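PDB 6MDW: DNA-dependent metalloprotease SPRTN from Homo sapiens, which cleaves proteins covalently cross-linked to DNA, acting during DNA synthesis as a DNA-dependent zinc metalloendopeptidase that helps maintain genomic integrity. Local coordinates for residues Q26-F29 with V30-D34; L72-P75 with L76-R80; R80-K83 with D84-T88; L90-M93 with I94-Y97; A96-V100 with T101-K105. All coordinates share one frame; numbering follows the deposited sequence. Where two conformers were deposited one is given.

In the fold
From the N terminus, contact 1 comes first, within helix 25-36. Contact 2 carries the end of strand 68-73 into the short helix 74-77, and at Arg80 it passes directly into contact 3, the start of helix 82-100. Contacts 4 and 5 follow on that helix, overlapping at Ala96 and Tyr97: contact 4 holds two zinc-binding histidines and contact 5 ends the helix. All five are local and run in series, so none nests in or crosses another. In space, contact 1 packs on contacts 3 and 4, joining helix 25-36 to helix 82-100, while Leu72 of contact 2 meets Leu85 and Thr88 of contact 3, bringing in the sheet.

Contact 1 of 5, residues Q26-F29 with V30-D34; sequences QALF and VQFND
Leu28 lies alongside Phe32, one helical turn on, both side chains pointing the same way, and its methyl CD2 meets ring atom CZ of Phe32 at 4.0 Å. The Phe32 ring also rests one face on the Leu28 carbonyl: Leu28 O stands 3.1 Å above the ring plane, displaced toward the rim, while accepting from Phe32 N at 2.8 Å. With CG beside the backbone N (chi1 -62°), the Phe32 ring is carried back over that oxygen. Phe29 takes the other course, CG anti to its N (chi1 166°), and meets Met93 of helix 82-100. Its carbonyl O accepts from Asn33 N at 2.9 Å, and the side chain of Asn33 accepts a hydrogen bond from Leu41 N through OD1. Leu28 packs on Arg82 and Leu85, and Phe32 on Leu90. The result is a regular alpha-helical turn whose apolar side faces the helix of the zinc site, a helix-on-helix packing within the SprT-like protease domain.

Contact 2 of 5, residues L72-P75 with L76-R80; sequences LSEP and LLKLR
A serine N-cap starts the short helix 74-77 directly after strand 68-73. Ser73 OG accepts from Leu76 N at 3.0 Å, and the same hydroxyl is hydrogen-bonded to Met52 O, so the cap is tied to the rest of the domain. OG stands anti to the Ser73 backbone N (chi1 174°), which turns it toward the backbone N of Leu76, where CB and CG of Leu76 also lie against it. The backbone continues the turn: Leu77 N donates to Ser73 O at 2.9 Å and Lys78 N to Glu74 O at 3.0 Å. One water bridges the end of this turn, donating to Pro75 O and accepting from Leu79 N. On the buried side Leu72 and Leu77 cross at a slant, Leu72 CD2 meeting Leu77 CD1 at 3.9 Å, and both also touch Trp48 and Thr88. Glu74 and Lys78 run side by side, pointing the same way. Glu74 OE2 is 3.4 Å from Lys78 CE but 4.5 Å from Lys78 NZ, beyond a salt bridge. Their attraction is therefore probably a diffuse one, and the defined polar grip on this turn comes from the Ser73 hydroxyl and the backbone bonds.

Contact 3 of 5, residues R80-K83 with D84-T88; sequences RPRK and DLVET
The salt bridge comes first: Arg80 NH2 donates to Asp84 OD2 at 2.9 Å. The carboxylate oxygen lies at the edge of the guanidinium and in its plane, yet the arginine reaches it from above the carboxylate plane, the two flat groups being turned 50° apart. Arg80 NH2 has a second acidic partner in Asp137, which probably helps to fix the guanidinium in place. Asp84 CG sits beside its own backbone N (chi1 -68°), turning the carboxylate back toward the start of the helix, where OD2 also lies 3.5 Å from Pro81 CD.

Among backbone bonds, Asp84 N donates to Pro81 O at 3.0 Å, closing the first turn from the N-cap residue. Val86 N to Arg82 O and Glu87 N to Lys83 O continue as regular helical bonds. A side-chain bond joins them: Asp84 O takes both Thr88 N and, at 2.7 Å, Thr88 OG1, from opposite faces of its plane.

Apolar contact is slight: Arg82 CG meets Val86 CG2 at 4.1 Å. The ends of the longer chains are held elsewhere, Lys83 NZ by Glu17 and Glu87 by Asn128 and His136. Together these features form the N terminus of helix 82-100, with proline at the N-cap and an acidic side chain in the first turn, on the helix that carries the catalytic zinc site further along.

Contact 4 of 5, residues L90-M93 with I94-Y97; sequences LHEM and IHAY. With ZN (zinc ion), chain F.
His91 and His95 converge on the catalytic zinc from successive turns of one helix, each using NE2, at 2.0 Å for His91 NE2 and 2.1 Å for His95 NE2. Their rings meet obliquely, planes 68° apart and centroids 4.8 Å from each other. Different first torsions bring this about: His91 CG is anti to its backbone N (chi1 178°), whereas His95 CG lies beside its own (chi1 -74°), leaning the second ring back toward the first. His91 ND1 is hydrogen-bonded to Thr130 O, which helps fix the rotation of that ring. Between them in sequence stands the active-site Glu92, whose OE1 approaches the edge of the His95 ring 3.9 Å from His95 CD2. His91, Glu92 and His95 form the HExxH motif of zinc metallopeptidases, and His110 is the third protein ligand. Around this segment of helix 82-100, Met93 packs on helix 25-36, Ile94 on helix 112-125, and Glu92 and His95 on Cys59 of strand 57-61.

Contact 5 of 5, residues A96-V100 with T101-K105; sequences AYLFV and TNNDK
Thr101 lays its methyl over one face of the Tyr97 ring just where a Schellman motif ends helix 82-100. This CH-pi contact puts Thr101 CG2 3.8 Å from the ring centroid. The Tyr97 carbonyl takes two bonds from the same threonine: Thr101 OG1 donates to Tyr97 O at 2.8 Å and Thr101 N at 3.0 Å, from opposite faces of the carbonyl plane. The hydroxyl's share of that grip follows from a chi1 of 64°, which sets OG1 between the threonine's own N and carbonyl carbon. The Schellman pair comes next, Asn103 N to Leu98 O at 2.9 Å and Asn102 N to Phe99 O at 3.1 Å, with Asn102 at positive phi as the C-prime residue. Beyond the turn, Leu98 CD2 meets Asn103 ND2 at 3.7 Å, and that amide is hydrogen-bonded to Glu113 of helix 112-125. Further out, the Tyr97 hydroxyl is held by Gln40, and the Phe99 ring meets Tyr61. Asp104 runs beside Phe99, its OD2 at the ring edge, while its OD1 uses the syn lone pair for a salt bridge with Lys105 NZ at 2.8 Å. A water donates both to Asp104 OD1 and, at 2.9 Å, to Phe99 O.

Contact 1 of 5, residues Q26-F29 with V30-D34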
loop_
_atom_site.group_PDB
_atom_site.type_symbol
_atom_site.label_atom_id
_atom_site.label_comp_id
_atom_site.label_asym_id
_atom_site.label_seq_id
_atom_site.Cartn_x
_atom_site.Cartn_y
_atom_site.Cartn_z
ATOM N N GLN A 26 5.799 -5.138 13.217
ATOM C CA GLN A 26 6.876 -4.210 13.585
ATOM C C GLN A 26 8.227 -4.870 13.298
ATOM O O GLN A 26 9.142 -4.244 12.696
ATOM C CB GLN A 26 6.775 -3.783 15.051
ATOM C CG GLN A 26 5.573 -2.893 15.323
ATOM C CD GLN A 26 5.427 -1.848 14.247
ATOM O OE1 GLN A 26 6.362 -1.110 13.941
ATOM N NE2 GLN A 26 4.253 -1.794 13.640
ATOM N N ALA A 27 8.376 -6.131 13.702
ATOM C CA ALA A 27 9.633 -6.857 13.468
ATOM C C ALA A 27 9.933 -6.949 11.973
ATOM O O ALA A 27 11.109 -6.774 11.579
ATOM C CB ALA A 27 9.632 -8.236 14.084
ATOM N N LEU A 28 8.909 -7.230 11.144
ATOM C CA LEU A 28 9.113 -7.352 9.704
ATOM C C LEU A 28 9.587 -6.014 9.147
ATOM O O LEU A 28 10.497 -5.962 8.305
ATOM C CB LEU A 28 7.820 -7.761 8.996
ATOM C CG LEU A 28 7.346 -9.190 9.226
ATOM C CD1 LEU A 28 5.981 -9.385 8.584
ATOM C CD2 LEU A 28 8.314 -10.209 8.660
ATOM N N PHE A 29 8.935 -4.935 9.572
ATOM C CA PHE A 29 9.310 -3.618 9.123
ATOM C C PHE A 29 10.781 -3.354 9.464
ATOM O O PHE A 29 11.550 -2.933 8.597
ATOM C CB PHE A 29 8.368 -2.556 9.695
ATOM C CG PHE A 29 8.873 -1.153 9.544
ATOM C CD1 PHE A 29 8.961 -0.550 8.306
ATOM C CD2 PHE A 29 9.301 -0.459 10.658
ATOM C CE1 PHE A 29 9.498 0.724 8.179
ATOM C CE2 PHE A 29 9.820 0.817 10.532
ATOM C CZ PHE A 29 9.923 1.395 9.291
ATOM N N VAL A 30 11.178 -3.617 10.717
ATOM C CA VAL A 30 12.532 -3.322 11.138
ATOM C C VAL A 30 13.517 -4.144 10.296
ATOM O O VAL A 30 14.546 -3.631 9.775
ATOM C CB VAL A 30 12.686 -3.596 12.644
ATOM C CG1 VAL A 30 14.148 -3.690 13.061
ATOM C CG2 VAL A 30 11.941 -2.563 13.465
ATOM N N GLN A 31 13.204 -5.413 10.096
ATOM C CA GLN A 31 14.024 -6.313 9.333
ATOM C C GLN A 31 14.183 -5.792 7.900
ATOM O O GLN A 31 15.279 -5.694 7.356
ATOM C CB GLN A 31 13.453 -7.725 9.332
ATOM C CG GLN A 31 14.254 -8.722 8.511
ATOM C CD GLN A 31 13.538 -10.024 8.237
ATOM O OE1 GLN A 31 12.565 -10.382 8.904
ATOM N NE2 GLN A 31 13.998 -10.745 7.235
ATOM N N PHE A 32 13.067 -5.408 7.269
ATOM C CA PHE A 32 13.109 -5.056 5.856
ATOM C C PHE A 32 13.744 -3.690 5.635
ATOM O O PHE A 32 14.411 -3.482 4.633
ATOM C CB PHE A 32 11.708 -5.148 5.241
ATOM C CG PHE A 32 11.078 -6.518 5.256
ATOM C CD1 PHE A 32 11.825 -7.681 5.426
ATOM C CD2 PHE A 32 9.716 -6.646 5.090
ATOM C CE1 PHE A 32 11.232 -8.933 5.387
ATOM C CE2 PHE A 32 9.125 -7.894 5.042
ATOM C CZ PHE A 32 9.879 -9.037 5.205
ATOM N N ASN A 33 13.575 -2.752 6.569
ATOM C CA ASN A 33 14.248 -1.478 6.491
ATOM C C ASN A 33 15.761 -1.713 6.457
ATOM O O ASN A 33 16.480 -1.173 5.585
ATOM C CB ASN A 33 13.848 -0.584 7.660
ATOM C CG ASN A 33 14.576 0.742 7.640
ATOM O OD1 ASN A 33 14.755 1.330 6.588
ATOM N ND2 ASN A 33 14.929 1.241 8.817
ATOM N N ASP A 34 16.210 -2.619 7.326
ATOM C CA ASP A 34 17.652 -2.937 7.458
ATOM C C ASP A 34 18.153 -3.703 6.222
ATOM O O ASP A 34 19.242 -3.426 5.667
ATOM C CB ASP A 34 17.881 -3.756 8.727
ATOM C CG ASP A 34 19.301 -4.273 8.900
ATOM O OD1 ASP A 34 20.207 -3.437 8.821
ATOM O OD2 ASP A 34 19.469 -5.521 9.063
#

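Contact 2 of 5, residues L72-P75 with L76-R80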
loop_
_atom_site.group_PDB
_atom_site.type_symbol
_atom_site.label_atom_id
_atom_site.label_comp_id
_atom_site.label_asym_id
_atom_site.label_seq_id
_atom_site.Cartn_x
_atom_site.Cartn_y
_atom_site.Cartn_z
ATOM N N LEU A 72 -1.654 -1.540 6.763
ATOM C CA LEU A 72 -1.939 -2.865 6.221
ATOM C C LEU A 72 -3.322 -3.293 6.714
ATOM O O LEU A 72 -3.625 -3.138 7.913
ATOM C CB LEU A 72 -0.899 -3.883 6.702
ATOM C CG LEU A 72 0.486 -3.764 6.065
ATOM C CD1 LEU A 72 1.439 -4.731 6.696
ATOM C CD2 LEU A 72 0.450 -4.023 4.574
ATOM N N SER A 73 -4.134 -3.866 5.819
ATOM C CA SER A 73 -5.500 -4.274 6.138
ATOM C C SER A 73 -5.498 -5.567 6.944
ATOM O O SER A 73 -5.219 -6.640 6.396
ATOM C CB SER A 73 -6.274 -4.438 4.868
ATOM O OG SER A 73 -7.544 -4.973 5.163
ATOM N N GLU A 74 -5.870 -5.507 8.224
ATOM C CA GLU A 74 -6.089 -6.696 8.985
ATOM C C GLU A 74 -7.226 -7.486 8.342
ATOM O O GLU A 74 -7.075 -8.680 8.141
ATOM C CB GLU A 74 -6.308 -6.385 10.473
ATOM C CG GLU A 74 -6.372 -7.618 11.339
ATOM C CD GLU A 74 -6.172 -7.395 12.832
ATOM O OE1 GLU A 74 -5.373 -6.509 13.209
ATOM O OE2 GLU A 74 -6.800 -8.128 13.611
ATOM N N PRO A 75 -8.390 -6.902 7.971
ATOM C CA PRO A 75 -9.447 -7.702 7.333
ATOM C C PRO A 75 -8.985 -8.507 6.107
ATOM O O PRO A 75 -9.376 -9.676 5.960
ATOM C CB PRO A 75 -10.483 -6.643 6.925
ATOM C CG PRO A 75 -10.301 -5.558 7.956
ATOM C CD PRO A 75 -8.802 -5.501 8.168
ATOM N N LEU A 76 -8.125 -7.926 5.279
ATOM C CA LEU A 76 -7.774 -8.558 3.982
ATOM C C LEU A 76 -6.549 -9.461 4.139
ATOM O O LEU A 76 -6.385 -10.355 3.314
ATOM C CB LEU A 76 -7.507 -7.502 2.923
ATOM C CG LEU A 76 -8.729 -6.699 2.466
ATOM C CD1 LEU A 76 -8.327 -5.629 1.481
ATOM C CD2 LEU A 76 -9.774 -7.635 1.852
ATOM N N LEU A 77 -5.698 -9.242 5.149
ATOM C CA LEU A 77 -4.434 -9.996 5.238
ATOM C C LEU A 77 -4.388 -11.016 6.369
ATOM O O LEU A 77 -3.572 -11.940 6.274
ATOM C CB LEU A 77 -3.258 -9.026 5.370
ATOM C CG LEU A 77 -3.027 -8.180 4.135
ATOM C CD1 LEU A 77 -2.057 -7.047 4.426
ATOM C CD2 LEU A 77 -2.496 -9.053 3.005
ATOM N N LYS A 78 -5.183 -10.866 7.436
ATOM C CA LYS A 78 -4.994 -11.729 8.634
ATOM C C LYS A 78 -5.082 -13.226 8.304
ATOM O O LYS A 78 -4.379 -14.045 8.932
ATOM C CB LYS A 78 -6.044 -11.360 9.691
ATOM C CG LYS A 78 -5.912 -12.061 11.038
ATOM C CD LYS A 78 -7.075 -11.762 11.987
ATOM C CE LYS A 78 -6.649 -11.478 13.415
ATOM N NZ LYS A 78 -5.689 -12.483 13.936
ATOM N N LEU A 79 -5.936 -13.610 7.348
ATOM C CA LEU A 79 -6.140 -15.029 7.052
ATOM C C LEU A 79 -5.414 -15.458 5.772
ATOM O O LEU A 79 -5.593 -16.563 5.289
ATOM C CB LEU A 79 -7.645 -15.340 7.001
ATOM C CG LEU A 79 -8.404 -15.214 8.328
ATOM C CD1 LEU A 79 -9.895 -15.389 8.119
ATOM C CD2 LEU A 79 -7.909 -16.208 9.361
ATOM N N ARG A 80 -4.588 -14.582 5.221
ATOM C CA ARG A 80 -3.873 -14.915 4.013
ATOM C C ARG A 80 -2.487 -15.444 4.358
ATOM O O ARG A 80 -1.989 -15.188 5.451
ATOM C CB ARG A 80 -3.800 -13.710 3.073
ATOM C CG ARG A 80 -5.032 -13.600 2.185
ATOM C CD ARG A 80 -5.017 -12.421 1.247
ATOM N NE ARG A 80 -6.047 -12.589 0.228
ATOM C CZ ARG A 80 -5.906 -13.336 -0.864
ATOM N NH1 ARG A 80 -6.932 -13.510 -1.678
ATOM N NH2 ARG A 80 -4.746 -13.908 -1.142
HETATM O O HOH W 1 -7.751 -12.121 5.423
#

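Contact 3 of 5, residues R80-K83 with D84-T88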
loop_
_atom_site.group_PDB
_atom_site.type_symbol
_atom_site.label_atom_id
_atom_site.label_comp_id
_atom_site.label_asym_id
_atom_site.label_seq_id
_atom_site.Cartn_x
_atom_site.Cartn_y
_atom_site.Cartn_z
ATOM N N ARG A 80 -4.588 -14.582 5.221
ATOM C CA ARG A 80 -3.873 -14.915 4.013
ATOM C C ARG A 80 -2.487 -15.444 4.358
ATOM O O ARG A 80 -1.989 -15.188 5.451
ATOM C CB ARG A 80 -3.800 -13.710 3.073
ATOM C CG ARG A 80 -5.032 -13.600 2.185
ATOM C CD ARG A 80 -5.017 -12.421 1.247
ATOM N NE ARG A 80 -6.047 -12.589 0.228
ATOM C CZ ARG A 80 -5.906 -13.336 -0.864
ATOM N NH1 ARG A 80 -6.932 -13.510 -1.678
ATOM N NH2 ARG A 80 -4.746 -13.908 -1.142
ATOM N N PRO A 81 -1.882 -16.197 3.404
ATOM C CA PRO A 81 -0.507 -16.675 3.565
ATOM C C PRO A 81 0.468 -15.532 3.901
ATOM O O PRO A 81 0.229 -14.403 3.527
ATOM C CB PRO A 81 -0.170 -17.293 2.203
ATOM C CG PRO A 81 -1.440 -17.443 1.434
ATOM C CD PRO A 81 -2.490 -16.621 2.145
ATOM N N ARG A 82 1.537 -15.833 4.644
ATOM C CA ARG A 82 2.655 -14.949 5.011
ATOM C C ARG A 82 3.096 -14.118 3.797
ATOM O O ARG A 82 3.410 -12.952 3.882
ATOM C CB ARG A 82 3.841 -15.799 5.508
ATOM C CG ARG A 82 5.119 -15.011 5.778
ATOM C CD ARG A 82 6.167 -15.801 6.563
ATOM N NE ARG A 82 7.354 -15.046 6.934
ATOM C CZ ARG A 82 7.450 -14.248 7.998
ATOM N NH1 ARG A 82 6.367 -13.931 8.683
ATOM N NH2 ARG A 82 8.621 -13.764 8.358
ATOM N N LYS A 83 3.228 -14.810 2.663
ATOM C CA LYS A 83 3.727 -14.177 1.446
ATOM C C LYS A 83 2.905 -12.936 1.101
ATOM O O LYS A 83 3.474 -11.966 0.592
ATOM C CB LYS A 83 3.766 -15.121 0.256
ATOM C CG LYS A 83 2.474 -15.761 -0.165
ATOM C CD LYS A 83 2.680 -16.582 -1.440
ATOM C CE LYS A 83 1.376 -16.944 -2.122
ATOM N NZ LYS A 83 1.608 -17.865 -3.261
ATOM N N ASP A 84 1.596 -12.963 1.330
ATOM C CA ASP A 84 0.764 -11.844 0.930
ATOM C C ASP A 84 0.998 -10.649 1.860
ATOM O O ASP A 84 1.021 -9.511 1.392
ATOM C CB ASP A 84 -0.700 -12.269 0.891
ATOM C CG ASP A 84 -1.020 -13.265 -0.219
ATOM O OD1 ASP A 84 -0.268 -13.351 -1.214
ATOM O OD2 ASP A 84 -2.019 -13.998 -0.084
ATOM N N LEU A 85 1.175 -10.860 3.174
ATOM C CA LEU A 85 1.537 -9.775 4.095
ATOM C C LEU A 85 2.871 -9.173 3.623
ATOM O O LEU A 85 3.015 -7.978 3.487
ATOM C CB LEU A 85 1.639 -10.270 5.543
ATOM C CG LEU A 85 2.289 -9.289 6.514
ATOM C CD1 LEU A 85 1.496 -8.007 6.564
ATOM C CD2 LEU A 85 2.392 -9.899 7.907
ATOM N N VAL A 86 3.851 -10.057 3.429
ATOM C CA VAL A 86 5.196 -9.612 3.182
ATOM C C VAL A 86 5.262 -8.856 1.843
ATOM O O VAL A 86 5.875 -7.775 1.762
ATOM C CB VAL A 86 6.188 -10.772 3.237
ATOM C CG1 VAL A 86 7.543 -10.330 2.678
ATOM C CG2 VAL A 86 6.333 -11.286 4.665
ATOM N N GLU A 87 4.667 -9.403 0.778
ATOM C CA GLU A 87 4.713 -8.767 -0.528
ATOM C C GLU A 87 3.941 -7.439 -0.512
ATOM O O GLU A 87 4.346 -6.469 -1.157
ATOM C CB GLU A 87 4.246 -9.705 -1.641
ATOM C CG GLU A 87 5.229 -10.829 -1.873
ATOM C CD GLU A 87 4.807 -11.927 -2.825
ATOM O OE1 GLU A 87 3.604 -12.029 -3.143
ATOM O OE2 GLU A 87 5.695 -12.769 -3.179
ATOM N N THR A 88 2.847 -7.370 0.253
ATOM C CA THR A 88 2.093 -6.116 0.356
ATOM C C THR A 88 2.944 -5.073 1.099
ATOM O O THR A 88 3.072 -3.922 0.677
ATOM C CB THR A 88 0.729 -6.304 1.047
ATOM O OG1 THR A 88 -0.021 -7.261 0.285
ATOM C CG2 THR A 88 -0.005 -4.990 1.153
#

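Contact 4 of 5, residues L90-M93 with I94-Y97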
loop_
_atom_site.group_PDB
_atom_site.type_symbol
_atom_site.label_atom_id
_atom_site.label_comp_id
_atom_site.label_asym_id
_atom_site.label_seq_id
_atom_site.Cartn_x
_atom_site.Cartn_y
_atom_site.Cartn_z
ATOM N N LEU A 90 6.186 -4.960 1.445
ATOM C CA LEU A 90 7.392 -4.539 0.695
ATOM C C LEU A 90 6.987 -3.568 -0.418
ATOM O O LEU A 90 7.690 -2.606 -0.691
ATOM C CB LEU A 90 8.140 -5.765 0.178
ATOM C CG LEU A 90 8.950 -6.502 1.228
ATOM C CD1 LEU A 90 9.393 -7.835 0.682
ATOM C CD2 LEU A 90 10.118 -5.662 1.734
ATOM N N HIS A 91 5.838 -3.824 -1.073
ATOM C CA HIS A 91 5.318 -2.913 -2.078
ATOM C C HIS A 91 5.135 -1.504 -1.501
ATOM O O HIS A 91 5.606 -0.526 -2.065
ATOM C CB HIS A 91 4.007 -3.471 -2.645
ATOM C CG HIS A 91 3.328 -2.626 -3.667
ATOM N ND1 HIS A 91 3.126 -3.068 -4.974
ATOM C CD2 HIS A 91 2.768 -1.392 -3.593
ATOM C CE1 HIS A 91 2.491 -2.114 -5.643
ATOM N NE2 HIS A 91 2.271 -1.071 -4.830
ATOM N N GLU A 92 4.470 -1.421 -0.346
ATOM C CA GLU A 92 4.257 -0.135 0.287
ATOM C C GLU A 92 5.583 0.519 0.695
ATOM O O GLU A 92 5.744 1.724 0.583
ATOM C CB GLU A 92 3.351 -0.243 1.520
ATOM C CG GLU A 92 1.962 -0.786 1.216
ATOM C CD GLU A 92 1.245 -0.074 0.097
ATOM O OE1 GLU A 92 1.418 1.148 -0.102
ATOM O OE2 GLU A 92 0.497 -0.786 -0.624
ATOM N N MET A 93 6.534 -0.288 1.179
ATOM C CA MET A 93 7.833 0.283 1.577
ATOM C C MET A 93 8.605 0.860 0.392
ATOM O O MET A 93 9.354 1.833 0.577
ATOM C CB MET A 93 8.640 -0.780 2.318
ATOM C CG MET A 93 8.055 -1.120 3.704
ATOM S SD MET A 93 8.966 -2.419 4.603
ATOM C CE MET A 93 10.421 -1.494 5.098
ATOM N N ILE A 94 8.411 0.311 -0.807
ATOM C CA ILE A 94 9.029 0.894 -1.991
ATOM C C ILE A 94 8.431 2.277 -2.248
ATOM O O ILE A 94 9.134 3.251 -2.456
ATOM C CB ILE A 94 8.882 -0.006 -3.231
ATOM C CG1 ILE A 94 9.631 -1.328 -3.034
ATOM C CG2 ILE A 94 9.407 0.742 -4.427
ATOM C CD1 ILE A 94 9.333 -2.319 -4.115
ATOM N N HIS A 95 7.102 2.386 -2.197
ATOM C CA HIS A 95 6.483 3.718 -2.325
ATOM C C HIS A 95 7.047 4.658 -1.258
ATOM O O HIS A 95 7.348 5.832 -1.531
ATOM C CB HIS A 95 4.962 3.626 -2.177
ATOM C CG HIS A 95 4.227 3.041 -3.345
ATOM N ND1 HIS A 95 4.395 3.453 -4.663
ATOM C CD2 HIS A 95 3.274 2.082 -3.364
ATOM C CE1 HIS A 95 3.567 2.734 -5.424
ATOM N NE2 HIS A 95 2.881 1.877 -4.656
ATOM N N ALA A 96 7.138 4.186 -0.029
ATOM C CA ALA A 96 7.661 5.025 1.057
ATOM C C ALA A 96 9.108 5.454 0.733
ATOM O O ALA A 96 9.487 6.591 0.985
ATOM C CB ALA A 96 7.594 4.288 2.359
ATOM N N TYR A 97 9.940 4.518 0.257
ATOM C CA TYR A 97 11.325 4.845 -0.024
ATOM C C TYR A 97 11.425 5.928 -1.095
ATOM O O TYR A 97 12.259 6.842 -0.974
ATOM C CB TYR A 97 12.085 3.597 -0.477
ATOM C CG TYR A 97 13.555 3.863 -0.699
ATOM C CD1 TYR A 97 14.420 3.813 0.363
ATOM C CD2 TYR A 97 14.065 4.128 -1.952
ATOM C CE1 TYR A 97 15.774 4.055 0.209
ATOM C CE2 TYR A 97 15.413 4.409 -2.125
ATOM C CZ TYR A 97 16.267 4.339 -1.041
ATOM O OH TYR A 97 17.612 4.626 -1.200
HETATM ZN ZN ZN F . 1.329 0.651 -5.356
#

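Contact 5 of 5, residues A96-V100 with T101-K105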
loop_
_atom_site.group_PDB
_atom_site.type_symbol
_atom_site.label_atom_id
_atom_site.label_comp_id
_atom_site.label_asym_id
_atom_site.label_seq_id
_atom_site.Cartn_x
_atom_site.Cartn_y
_atom_site.Cartn_z
ATOM N N ALA A 96 7.138 4.186 -0.029
ATOM C CA ALA A 96 7.661 5.025 1.057
ATOM C C ALA A 96 9.108 5.454 0.733
ATOM O O ALA A 96 9.487 6.591 0.985
ATOM C CB ALA A 96 7.594 4.288 2.359
ATOM N N TYR A 97 9.940 4.518 0.257
ATOM C CA TYR A 97 11.325 4.845 -0.024
ATOM C C TYR A 97 11.425 5.928 -1.095
ATOM O O TYR A 97 12.259 6.842 -0.974
ATOM C CB TYR A 97 12.085 3.597 -0.477
ATOM C CG TYR A 97 13.555 3.863 -0.699
ATOM C CD1 TYR A 97 14.420 3.813 0.363
ATOM C CD2 TYR A 97 14.065 4.128 -1.952
ATOM C CE1 TYR A 97 15.774 4.055 0.209
ATOM C CE2 TYR A 97 15.413 4.409 -2.125
ATOM C CZ TYR A 97 16.267 4.339 -1.041
ATOM O OH TYR A 97 17.612 4.626 -1.200
ATOM N N LEU A 98 10.623 5.828 -2.163
ATOM C CA LEU A 98 10.646 6.827 -3.223
ATOM C C LEU A 98 10.190 8.182 -2.690
ATOM O O LEU A 98 10.729 9.207 -3.093
ATOM C CB LEU A 98 9.824 6.349 -4.420
ATOM C CG LEU A 98 10.354 5.096 -5.106
ATOM C CD1 LEU A 98 9.433 4.665 -6.227
ATOM C CD2 LEU A 98 11.746 5.320 -5.667
ATOM N N PHE A 99 9.259 8.201 -1.738
ATOM C CA PHE A 99 8.825 9.452 -1.121
ATOM C C PHE A 99 9.967 10.059 -0.282
ATOM O O PHE A 99 10.296 11.276 -0.437
ATOM C CB PHE A 99 7.546 9.257 -0.287
ATOM C CG PHE A 99 7.237 10.445 0.588
ATOM C CD1 PHE A 99 6.666 11.582 0.039
ATOM C CD2 PHE A 99 7.559 10.444 1.934
ATOM C CE1 PHE A 99 6.385 12.679 0.838
ATOM C CE2 PHE A 99 7.283 11.546 2.729
ATOM C CZ PHE A 99 6.714 12.662 2.173
ATOM N N VAL A 100 10.571 9.269 0.610
ATOM C CA VAL A 100 11.594 9.675 1.606
ATOM C C VAL A 100 12.798 10.257 0.862
ATOM O O VAL A 100 13.523 11.113 1.381
ATOM C CB VAL A 100 12.060 8.477 2.468
ATOM C CG1 VAL A 100 13.336 8.768 3.257
ATOM C CG2 VAL A 100 10.975 7.966 3.399
ATOM N N THR A 101 13.087 9.668 -0.301
ATOM C CA THR A 101 14.304 10.035 -1.079
ATOM C C THR A 101 13.991 11.019 -2.206
ATOM O O THR A 101 14.831 11.255 -3.081
ATOM C CB THR A 101 15.006 8.799 -1.627
ATOM O OG1 THR A 101 14.144 8.141 -2.559
ATOM C CG2 THR A 101 15.449 7.871 -0.519
ATOM N N ASN A 102 12.793 11.599 -2.193
ATOM C CA ASN A 102 12.410 12.637 -3.154
ATOM C C ASN A 102 12.614 12.154 -4.602
ATOM O O ASN A 102 13.107 12.911 -5.446
ATOM C CB ASN A 102 13.190 13.932 -2.884
ATOM C CG ASN A 102 13.202 14.331 -1.422
ATOM O OD1 ASN A 102 12.177 14.740 -0.879
ATOM N ND2 ASN A 102 14.351 14.215 -0.772
ATOM N N ASN A 103 12.222 10.901 -4.893
ATOM C CA ASN A 103 12.347 10.216 -6.182
ATOM C C ASN A 103 11.014 9.577 -6.590
ATOM O O ASN A 103 10.969 8.429 -7.061
ATOM C CB ASN A 103 13.378 9.086 -6.160
ATOM C CG ASN A 103 13.592 8.484 -7.537
ATOM O OD1 ASN A 103 13.191 9.086 -8.527
ATOM N ND2 ASN A 103 14.179 7.296 -7.629
ATOM N N ASP A 104 9.934 10.328 -6.442
ATOM C CA ASP A 104 8.575 9.829 -6.690
ATOM C C ASP A 104 7.939 10.647 -7.825
ATOM O O ASP A 104 6.717 10.844 -7.837
ATOM C CB ASP A 104 7.763 9.869 -5.388
ATOM C CG ASP A 104 7.739 11.252 -4.742
ATOM O OD1 ASP A 104 8.644 12.059 -5.045
ATOM O OD2 ASP A 104 6.825 11.515 -3.939
ATOM N N LYS A 105 8.763 11.065 -8.800
ATOM C CA LYS A 105 8.346 11.996 -9.877
ATOM C C LYS A 105 7.971 11.261 -11.176
ATOM O O LYS A 105 7.588 11.922 -12.146
ATOM C CB LYS A 105 9.438 13.043 -10.124
ATOM C CG LYS A 105 9.397 14.251 -9.196
ATOM C CD LYS A 105 9.189 13.909 -7.731
ATOM C CE LYS A 105 9.290 15.115 -6.818
ATOM N NZ LYS A 105 9.480 14.715 -5.403
HETATM O O HOH W 2 8.988 13.274 -2.164
#